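Long-range contact in CRISPR-associated protein,CRISPR-associated endonuclease Cas9 (Corynebacterium diphtheriae, PDB 6JOO), which is an RNA-guided DNA endonuclease of CRISPR adaptive immunity that, with guide RNA bound, recognises target DNA and cuts it in a magnesium-dependent reaction: residues L101-S113 with E175-E187. Residues are numbered along the deposited sequence; the frame is centred on the assembly and turned at random.
Sequences LYPWKVRAELAAS and ETATVGQMVTLCE. With nucleotides of chain B.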
ATOM      1  N   LEU A 101      31.087  -2.595  27.942  1.00 91.53           N
ATOM      2  CA  LEU A 101      31.049  -3.958  27.437  1.00 92.08           C
ATOM      3  C   LEU A 101      30.716  -4.976  28.525  1.00101.61           C
ATOM      4  O   LEU A 101      31.044  -6.160  28.375  1.00110.33           O
ATOM      5  CB  LEU A 101      32.382  -4.313  26.772  1.00 94.71           C
ATOM      6  CG  LEU A 101      32.497  -4.089  25.261  1.00 90.50           C
ATOM      7  CD1 LEU A 101      32.168  -2.653  24.891  1.00 77.66           C
ATOM      8  CD2 LEU A 101      33.889  -4.469  24.766  1.00 92.06           C
ATOM      9  N   TYR A 102      30.074  -4.540  29.610  1.00 90.38           N
ATOM     10  CA  TYR A 102      29.743  -5.454  30.702  1.00108.06           C
ATOM     11  C   TYR A 102      28.873  -6.632  30.276  1.00116.22           C
ATOM     12  O   TYR A 102      29.168  -7.761  30.706  1.00120.93           O
ATOM     13  CB  TYR A 102      29.083  -4.670  31.845  1.00103.12           C
ATOM     14  CG  TYR A 102      28.706  -5.512  33.047  1.00111.67           C
ATOM     15  CD1 TYR A 102      29.668  -5.930  33.957  1.00110.71           C
ATOM     16  CD2 TYR A 102      27.385  -5.877  33.277  1.00120.97           C
ATOM     17  CE1 TYR A 102      29.328  -6.697  35.056  1.00116.11           C
ATOM     18  CE2 TYR A 102      27.036  -6.645  34.373  1.00129.60           C
ATOM     19  CZ  TYR A 102      28.011  -7.051  35.259  1.00133.76           C
ATOM     20  OH  TYR A 102      27.666  -7.816  36.350  1.00148.72           O
ATOM     21  N   PRO A 103      27.815  -6.467  29.470  1.00107.95           N
ATOM     22  CA  PRO A 103      27.027  -7.645  29.075  1.00100.50           C
ATOM     23  C   PRO A 103      27.809  -8.654  28.256  1.00105.54           C
ATOM     24  O   PRO A 103      27.559  -9.858  28.381  1.00114.77           O
ATOM     25  CB  PRO A 103      25.871  -7.038  28.269  1.00101.67           C
ATOM     26  CG  PRO A 103      26.391  -5.734  27.799  1.00 93.15           C
ATOM     27  CD  PRO A 103      27.222  -5.232  28.928  1.00 99.96           C
ATOM     28  N   TRP A 104      28.752  -8.206  27.424  1.00115.14           N
ATOM     29  CA  TRP A 104      29.549  -9.154  26.650  1.00118.31           C
ATOM     30  C   TRP A 104      30.503  -9.935  27.545  1.00119.00           C
ATOM     31  O   TRP A 104      30.715 -11.136  27.336  1.00127.70           O
ATOM     32  CB  TRP A 104      30.322  -8.428  25.551  1.00116.13           C
ATOM     33  CG  TRP A 104      29.484  -8.061  24.369  1.00113.10           C
ATOM     34  CD1 TRP A 104      28.991  -6.826  24.066  1.00115.85           C
ATOM     35  CD2 TRP A 104      29.036  -8.938  23.327  1.00119.47           C
ATOM     36  NE1 TRP A 104      28.266  -6.878  22.900  1.00117.77           N
ATOM     37  CE2 TRP A 104      28.277  -8.164  22.427  1.00118.55           C
ATOM     38  CE3 TRP A 104      29.202 -10.302  23.069  1.00125.33           C
ATOM     39  CZ2 TRP A 104      27.686  -8.708  21.287  1.00108.81           C
ATOM     40  CZ3 TRP A 104      28.613 -10.841  21.935  1.00121.82           C
ATOM     41  CH2 TRP A 104      27.866 -10.045  21.060  1.00107.06           C
ATOM     42  N   LYS A 105      31.093  -9.273  28.543  1.00128.91           N
ATOM     43  CA  LYS A 105      31.983  -9.970  29.467  1.00141.52           C
ATOM     44  C   LYS A 105      31.225 -11.006  30.286  1.00148.73           C
ATOM     45  O   LYS A 105      31.729 -12.110  30.528  1.00159.00           O
ATOM     46  CB  LYS A 105      32.682  -8.958  30.378  1.00143.25           C
ATOM     47  CG  LYS A 105      33.185  -9.530  31.698  1.00150.00           C
ATOM     48  CD  LYS A 105      34.339 -10.501  31.499  1.00137.83           C
ATOM     49  CE  LYS A 105      34.713 -11.168  32.811  1.00138.97           C
ATOM     50  NZ  LYS A 105      35.777 -12.192  32.628  1.00155.21           N
ATOM     51  N   VAL A 106      30.004 -10.675  30.709  1.00111.13           N
ATOM     52  CA  VAL A 106      29.218 -11.603  31.519  1.00112.26           C
ATOM     53  C   VAL A 106      28.808 -12.822  30.703  1.00113.52           C
ATOM     54  O   VAL A 106      28.831 -13.955  31.202  1.00128.65           O
ATOM     55  CB  VAL A 106      27.996 -10.881  32.114  1.00108.11           C
ATOM     56  CG1 VAL A 106      27.070 -11.876  32.780  1.00113.09           C
ATOM     57  CG2 VAL A 106      28.440  -9.822  33.107  1.00100.80           C
ATOM     58  N   ARG A 107      28.422 -12.618  29.440  1.00125.85           N
ATOM     59  CA  ARG A 107      28.021 -13.744  28.599  1.00126.99           C
ATOM     60  C   ARG A 107      29.175 -14.710  28.366  1.00137.02           C
ATOM     61  O   ARG A 107      28.954 -15.919  28.234  1.00145.67           O
ATOM     62  CB  ARG A 107      27.480 -13.239  27.261  1.00119.66           C
ATOM     63  CG  ARG A 107      26.104 -12.602  27.341  1.00123.31           C
ATOM     64  CD  ARG A 107      25.696 -12.013  26.000  1.00121.20           C
ATOM     65  NE  ARG A 107      25.785 -12.990  24.917  1.00122.53           N
ATOM     66  CZ  ARG A 107      25.515 -12.718  23.645  1.00115.23           C
ATOM     67  NH1 ARG A 107      25.137 -11.497  23.291  1.00110.60           N
ATOM     68  NH2 ARG A 107      25.621 -13.665  22.722  1.00119.73           N
ATOM     69  N   ALA A 108      30.405 -14.200  28.305  1.00114.45           N
ATOM     70  CA  ALA A 108      31.565 -15.069  28.166  1.00118.09           C
ATOM     71  C   ALA A 108      31.966 -15.700  29.491  1.00135.48           C
ATOM     72  O   ALA A 108      32.447 -16.837  29.510  1.00158.01           O
ATOM     73  CB  ALA A 108      32.743 -14.289  27.583  1.00113.98           C
ATOM     74  N   GLU A 109      31.777 -14.985  30.602  1.00127.60           N
ATOM     75  CA  GLU A 109      32.142 -15.530  31.905  1.00147.15           C
ATOM     76  C   GLU A 109      31.189 -16.643  32.326  1.00158.43           C
ATOM     77  O   GLU A 109      31.618 -17.656  32.893  1.00169.75           O
ATOM     78  CB  GLU A 109      32.158 -14.411  32.947  1.00152.07           C
ATOM     79  CG  GLU A 109      32.449 -14.872  34.366  1.00172.67           C
ATOM     80  CD  GLU A 109      32.037 -13.844  35.404  1.00180.07           C
ATOM     81  OE1 GLU A 109      31.203 -12.972  35.081  1.00175.84           O
ATOM     82  OE2 GLU A 109      32.549 -13.907  36.542  1.00187.87           O
ATOM     83  N   LEU A 110      29.893 -16.477  32.052  1.00133.39           N
ATOM     84  CA  LEU A 110      28.897 -17.481  32.414  1.00125.18           C
ATOM     85  C   LEU A 110      29.050 -18.773  31.624  1.00130.66           C
ATOM     86  O   LEU A 110      28.636 -19.832  32.109  1.00138.76           O
ATOM     87  CB  LEU A 110      27.491 -16.918  32.209  1.00116.61           C
ATOM     88  CG  LEU A 110      27.000 -15.910  33.252  1.00110.79           C
ATOM     89  CD1 LEU A 110      25.698 -15.266  32.807  1.00 92.96           C
ATOM     90  CD2 LEU A 110      26.815 -16.608  34.585  1.00117.81           C
ATOM     91  N   ALA A 111      29.639 -18.718  30.434  1.00141.01           N
ATOM     92  CA  ALA A 111      29.797 -19.892  29.591  1.00149.48           C
ATOM     93  C   ALA A 111      31.111 -20.623  29.835  1.00156.37           C
ATOM     94  O   ALA A 111      31.458 -21.522  29.061  1.00155.90           O
ATOM     95  CB  ALA A 111      29.688 -19.498  28.118  1.00141.81           C
ATOM     96  N   ALA A 112      31.846 -20.261  30.885  1.00163.66           N
ATOM     97  CA  ALA A 112      33.150 -20.852  31.160  1.00168.21           C
ATOM     98  C   ALA A 112      33.200 -21.576  32.495  1.00184.79           C
ATOM     99  O   ALA A 112      33.600 -22.746  32.544  1.00197.20           O
ATOM    100  CB  ALA A 112      34.240 -19.770  31.112  1.00155.21           C
ATOM    101  N   SER A 113      32.806 -20.920  33.584  1.00141.37           N
ATOM    102  CA  SER A 113      32.936 -21.501  34.910  1.00145.63           C
ATOM    103  C   SER A 113      31.703 -21.191  35.745  1.00143.67           C
ATOM    104  O   SER A 113      30.922 -20.286  35.439  1.00138.15           O
ATOM    105  CB  SER A 113      34.194 -20.990  35.624  1.00145.12           C
ATOM    106  OG  SER A 113      34.155 -19.582  35.779  1.00140.08           O
ATOM    107  N   GLU A 175      36.342 -24.390  18.431  1.00254.27           N
ATOM    108  CA  GLU A 175      35.725 -25.562  19.039  1.00257.13           C
ATOM    109  C   GLU A 175      34.980 -25.148  20.298  1.00243.38           C
ATOM    110  O   GLU A 175      35.568 -24.529  21.189  1.00251.54           O
ATOM    111  CB  GLU A 175      36.785 -26.626  19.361  1.00270.58           C
ATOM    112  CG  GLU A 175      36.225 -27.911  19.939  1.00277.83           C
ATOM    113  CD  GLU A 175      37.302 -28.908  20.314  1.00286.94           C
ATOM    114  OE1 GLU A 175      38.494 -28.539  20.307  1.00287.64           O
ATOM    115  OE2 GLU A 175      36.954 -30.066  20.619  1.00293.99           O
ATOM    116  N   THR A 176      33.691 -25.497  20.361  1.00190.19           N
ATOM    117  CA  THR A 176      32.858 -25.298  21.553  1.00170.55           C
ATOM    118  C   THR A 176      32.923 -23.857  22.056  1.00151.92           C
ATOM    119  O   THR A 176      33.049 -23.595  23.255  1.00145.95           O
ATOM    120  CB  THR A 176      33.246 -26.278  22.664  1.00170.36           C
ATOM    121  OG1 THR A 176      34.560 -25.966  23.149  1.00164.66           O
ATOM    122  CG2 THR A 176      33.235 -27.703  22.130  1.00174.43           C
ATOM    123  N   ALA A 177      32.835 -22.910  21.129  1.00163.10           N
ATOM    124  CA  ALA A 177      32.890 -21.491  21.450  1.00160.24           C
ATOM    125  C   ALA A 177      31.518 -20.868  21.238  1.00152.98           C
ATOM    126  O   ALA A 177      30.922 -21.020  20.167  1.00156.52           O
ATOM    127  CB  ALA A 177      33.937 -20.773  20.596  1.00160.26           C
ATOM    128  N   THR A 178      31.020 -20.176  22.258  1.00126.29           N
ATOM    129  CA  THR A 178      29.759 -19.463  22.133  1.00118.60           C
ATOM    130  C   THR A 178      29.991 -18.097  21.491  1.00112.30           C
ATOM    131  O   THR A 178      31.122 -17.612  21.392  1.00105.39           O
ATOM    132  CB  THR A 178      29.087 -19.301  23.498  1.00109.13           C
ATOM    133  OG1 THR A 178      29.687 -18.210  24.206  1.00 96.52           O
ATOM    134  CG2 THR A 178      29.242 -20.574  24.320  1.00115.58           C
ATOM    135  N   VAL A 179      28.894 -17.477  21.048  1.00153.90           N
ATOM    136  CA  VAL A 179      28.987 -16.178  20.385  1.00140.95           C
ATOM    137  C   VAL A 179      29.610 -15.145  21.316  1.00140.26           C
ATOM    138  O   VAL A 179      30.380 -14.279  20.883  1.00144.90           O
ATOM    139  CB  VAL A 179      27.597 -15.728  19.895  1.00131.99           C
ATOM    140  CG1 VAL A 179      27.691 -14.408  19.144  1.00128.07           C
ATOM    141  CG2 VAL A 179      26.962 -16.802  19.027  1.00135.03           C
ATOM    142  N   GLY A 180      29.303 -15.233  22.611  1.00126.89           N
ATOM    143  CA  GLY A 180      29.784 -14.228  23.544  1.00113.64           C
ATOM    144  C   GLY A 180      31.283 -14.289  23.770  1.00108.40           C
ATOM    145  O   GLY A 180      31.954 -13.254  23.814  1.00112.51           O
ATOM    146  N   GLN A 181      31.833 -15.496  23.914  1.00108.90           N
ATOM    147  CA  GLN A 181      33.242 -15.628  24.264  1.00126.88           C
ATOM    148  C   GLN A 181      34.177 -15.425  23.077  1.00136.24           C
ATOM    149  O   GLN A 181      35.377 -15.219  23.286  1.00143.77           O
ATOM    150  CB  GLN A 181      33.497 -16.991  24.916  1.00139.29           C
ATOM    151  CG  GLN A 181      32.936 -18.177  24.152  1.00148.94           C
ATOM    152  CD  GLN A 181      32.780 -19.410  25.024  1.00158.36           C
ATOM    153  OE1 GLN A 181      32.621 -20.524  24.524  1.00160.78           O
ATOM    154  NE2 GLN A 181      32.814 -19.215  26.337  1.00157.35           N
HETATM  155  N   MSE A 182      33.669 -15.468  21.850  1.00134.78           N
HETATM  156  CA  MSE A 182      34.485 -15.120  20.691  1.00140.06           C
HETATM  157  C   MSE A 182      34.701 -13.613  20.644  1.00119.67           C
HETATM  158  O   MSE A 182      35.820 -13.126  20.475  1.00124.57           O
HETATM  159  CB  MSE A 182      33.825 -15.583  19.394  1.00154.73           C
HETATM  160  CG  MSE A 182      33.455 -17.046  19.344  1.00173.68           C
HETATM  161 SE   MSE A 182      32.890 -17.546  17.548  1.00180.07          SE
HETATM  162  CE  MSE A 182      32.117 -15.846  16.985  1.00161.55           C
ATOM    163  N   VAL A 183      33.594 -12.886  20.797  1.00119.90           N
ATOM    164  CA  VAL A 183      33.604 -11.431  20.695  1.00103.18           C
ATOM    165  C   VAL A 183      34.425 -10.802  21.813  1.00115.97           C
ATOM    166  O   VAL A 183      35.066  -9.761  21.615  1.00113.99           O
ATOM    167  CB  VAL A 183      32.150 -10.914  20.688  1.00102.83           C
ATOM    168  CG1 VAL A 183      32.087  -9.445  21.065  1.00102.27           C
ATOM    169  CG2 VAL A 183      31.511 -11.154  19.326  1.00101.95           C
ATOM    170  N   THR A 184      34.449 -11.432  22.990  1.00131.48           N
ATOM    171  CA  THR A 184      35.016 -10.786  24.169  1.00140.61           C
ATOM    172  C   THR A 184      36.509 -10.516  24.007  1.00149.66           C
ATOM    173  O   THR A 184      37.012  -9.487  24.473  1.00149.51           O
ATOM    174  CB  THR A 184      34.757 -11.643  25.407  1.00139.83           C
ATOM    175  OG1 THR A 184      33.366 -11.979  25.465  1.00146.22           O
ATOM    176  CG2 THR A 184      35.134 -10.885  26.670  1.00136.54           C
ATOM    177  N   LEU A 185      37.234 -11.416  23.341  1.00136.11           N
ATOM    178  CA  LEU A 185      38.680 -11.268  23.233  1.00153.95           C
ATOM    179  C   LEU A 185      39.108 -10.193  22.239  1.00160.09           C
ATOM    180  O   LEU A 185      40.299  -9.865  22.189  1.00164.89           O
ATOM    181  CB  LEU A 185      39.320 -12.609  22.859  1.00158.57           C
ATOM    182  CG  LEU A 185      38.828 -13.346  21.610  1.00154.67           C
ATOM    183  CD1 LEU A 185      39.579 -12.896  20.364  1.00156.38           C
ATOM    184  CD2 LEU A 185      38.948 -14.851  21.795  1.00155.11           C
ATOM    185  N   CYS A 186      38.181  -9.638  21.454  1.00163.88           N
ATOM    186  CA  CYS A 186      38.551  -8.599  20.497  1.00162.36           C
ATOM    187  C   CYS A 186      38.887  -7.290  21.200  1.00160.86           C
ATOM    188  O   CYS A 186      39.881  -6.637  20.861  1.00160.50           O
ATOM    189  CB  CYS A 186      37.424  -8.386  19.486  1.00154.14           C
ATOM    190  SG  CYS A 186      37.117  -9.794  18.403  1.00157.10           S
ATOM    191  N   GLU A 187      38.068  -6.893  22.170  1.00175.20           N
ATOM    192  CA  GLU A 187      38.281  -5.669  22.938  1.00170.49           C
ATOM    193  C   GLU A 187      38.379  -4.446  22.029  1.00158.47           C
ATOM    194  O   GLU A 187      38.284  -3.309  22.489  1.00146.26           O
ATOM    195  CB  GLU A 187      39.542  -5.789  23.801  1.00175.86           C
TER
ATOM    196  P     C B  43      29.952  -1.377  18.088  1.00104.58           P
ATOM    197  OP1   C B  43      30.050  -2.593  17.245  1.00105.09           O
ATOM    198  OP2   C B  43      29.138  -0.231  17.607  1.00102.68           O
ATOM    199  O5'   C B  43      29.435  -1.774  19.537  1.00105.10           O
ATOM    200  C5'   C B  43      30.292  -2.440  20.448  1.00105.83           C
ATOM    201  C4'   C B  43      29.941  -2.120  21.877  1.00103.78           C
ATOM    202  O4'   C B  43      30.395  -0.788  22.220  1.00102.48           O
ATOM    203  C3'   C B  43      28.462  -2.096  22.218  1.00 99.97           C
ATOM    204  O3'   C B  43      27.915  -3.388  22.406  1.00100.92           O
ATOM    205  C2'   C B  43      28.424  -1.239  23.478  1.00 99.00           C
ATOM    206  O2'   C B  43      28.766  -2.009  24.621  1.00103.17           O
ATOM    207  C1'   C B  43      29.552  -0.238  23.212  1.00 99.19           C
ATOM    208  N1    C B  43      29.040   1.074  22.758  1.00 93.36           N
ATOM    209  C2    C B  43      28.456   1.913  23.714  1.00 89.80           C
ATOM    210  O2    C B  43      28.385   1.536  24.894  1.00 88.94           O
ATOM    211  N3    C B  43      27.977   3.119  23.333  1.00 86.16           N
ATOM    212  C4    C B  43      28.062   3.503  22.061  1.00 85.20           C
ATOM    213  N4    C B  43      27.569   4.705  21.744  1.00 82.67           N
ATOM    214  C5    C B  43      28.654   2.666  21.069  1.00 87.82           C
ATOM    215  C6    C B  43      29.126   1.470  21.454  1.00 91.48           C
ATOM    216  P     U B  44      26.374  -3.665  22.054  1.00103.30           P
ATOM    217  OP1   U B  44      26.139  -5.119  22.223  1.00104.95           O
ATOM    218  OP2   U B  44      26.060  -3.025  20.753  1.00104.08           O
ATOM    219  O5'   U B  44      25.581  -2.908  23.206  1.00100.44           O
ATOM    220  C5'   U B  44      25.750  -3.297  24.558  1.00101.08           C
ATOM    221  C4'   U B  44      25.136  -2.304  25.507  1.00 97.90           C
ATOM    222  O4'   U B  44      25.802  -1.023  25.389  1.00 96.92           O
ATOM    223  C3'   U B  44      23.676  -1.977  25.264  1.00 93.57           C
ATOM    224  O3'   U B  44      22.803  -2.962  25.776  1.00 93.03           O
ATOM    225  C2'   U B  44      23.523  -0.621  25.939  1.00 92.42           C
ATOM    226  O2'   U B  44      23.394  -0.776  27.341  1.00 93.96           O
ATOM    227  C1'   U B  44      24.883   0.016  25.655  1.00 93.01           C
ATOM    228  N1    U B  44      24.851   0.949  24.503  1.00 88.50           N
ATOM    229  C2    U B  44      24.318   2.200  24.732  1.00 83.81           C
ATOM    230  O2    U B  44      23.872   2.541  25.817  1.00 82.85           O
ATOM    231  N3    U B  44      24.316   3.041  23.646  1.00 80.86           N
ATOM    232  C4    U B  44      24.785   2.778  22.376  1.00 81.16           C
ATOM    233  O4    U B  44      24.709   3.657  21.508  1.00 78.17           O
ATOM    234  C5    U B  44      25.327   1.459  22.224  1.00 85.41           C
ATOM    235  C6    U B  44      25.344   0.613  23.265  1.00 88.31           C
TER
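Close helix-helix packing brings Ala108 of helix 102-110 against Gly180 and Gln181 of helix 179-184, in the helical recognition lobe that follows the arginine-rich bridge helix 56-86; both segments lie in the N-terminal part of this engineered chain. The axes approach to 7.6 Å at a crossing angle of -122°, and the CA atoms of Ala108 and Gln181 lie 4.3 Å apart, a closeness that the small Ala108 and Gly180 allow. Thr184 OG1 donates to Gly180 O within its own helix and also lies beside Ala108 CB. With CG of Trp104 beside the backbone N, anti to the carbonyl carbon (chi1 -77°), the indole meets Val183 CG1, 3.8 Å from its six-membered ring centroid in a CH-pi contact; Arg107 NH1 lies over the opposite face, displaced toward the rim. Gly180 CA meets the ring edge. NE1 of Trp104 donates to OP1 of U44 of chain B at 2.8 Å, with an N-H...O angle of 147°. Thr178 and Gln181 form a capping box: Thr178 N donates to Gln181 OE1 at 2.8 Å, whereas the bond from Gln181 N to Thr178 OG1 is weak. Gln181 NE2 meanwhile touches Ala111 CB. No hydrogen bond joins the segments directly; Glu212 of helix 206-219 ties them together, its OE2 pairing with Arg107 NE and its OE1 accepting from Gly180 N, while the indole held between Val183 and Arg107 directs its N-H to an RNA phosphate.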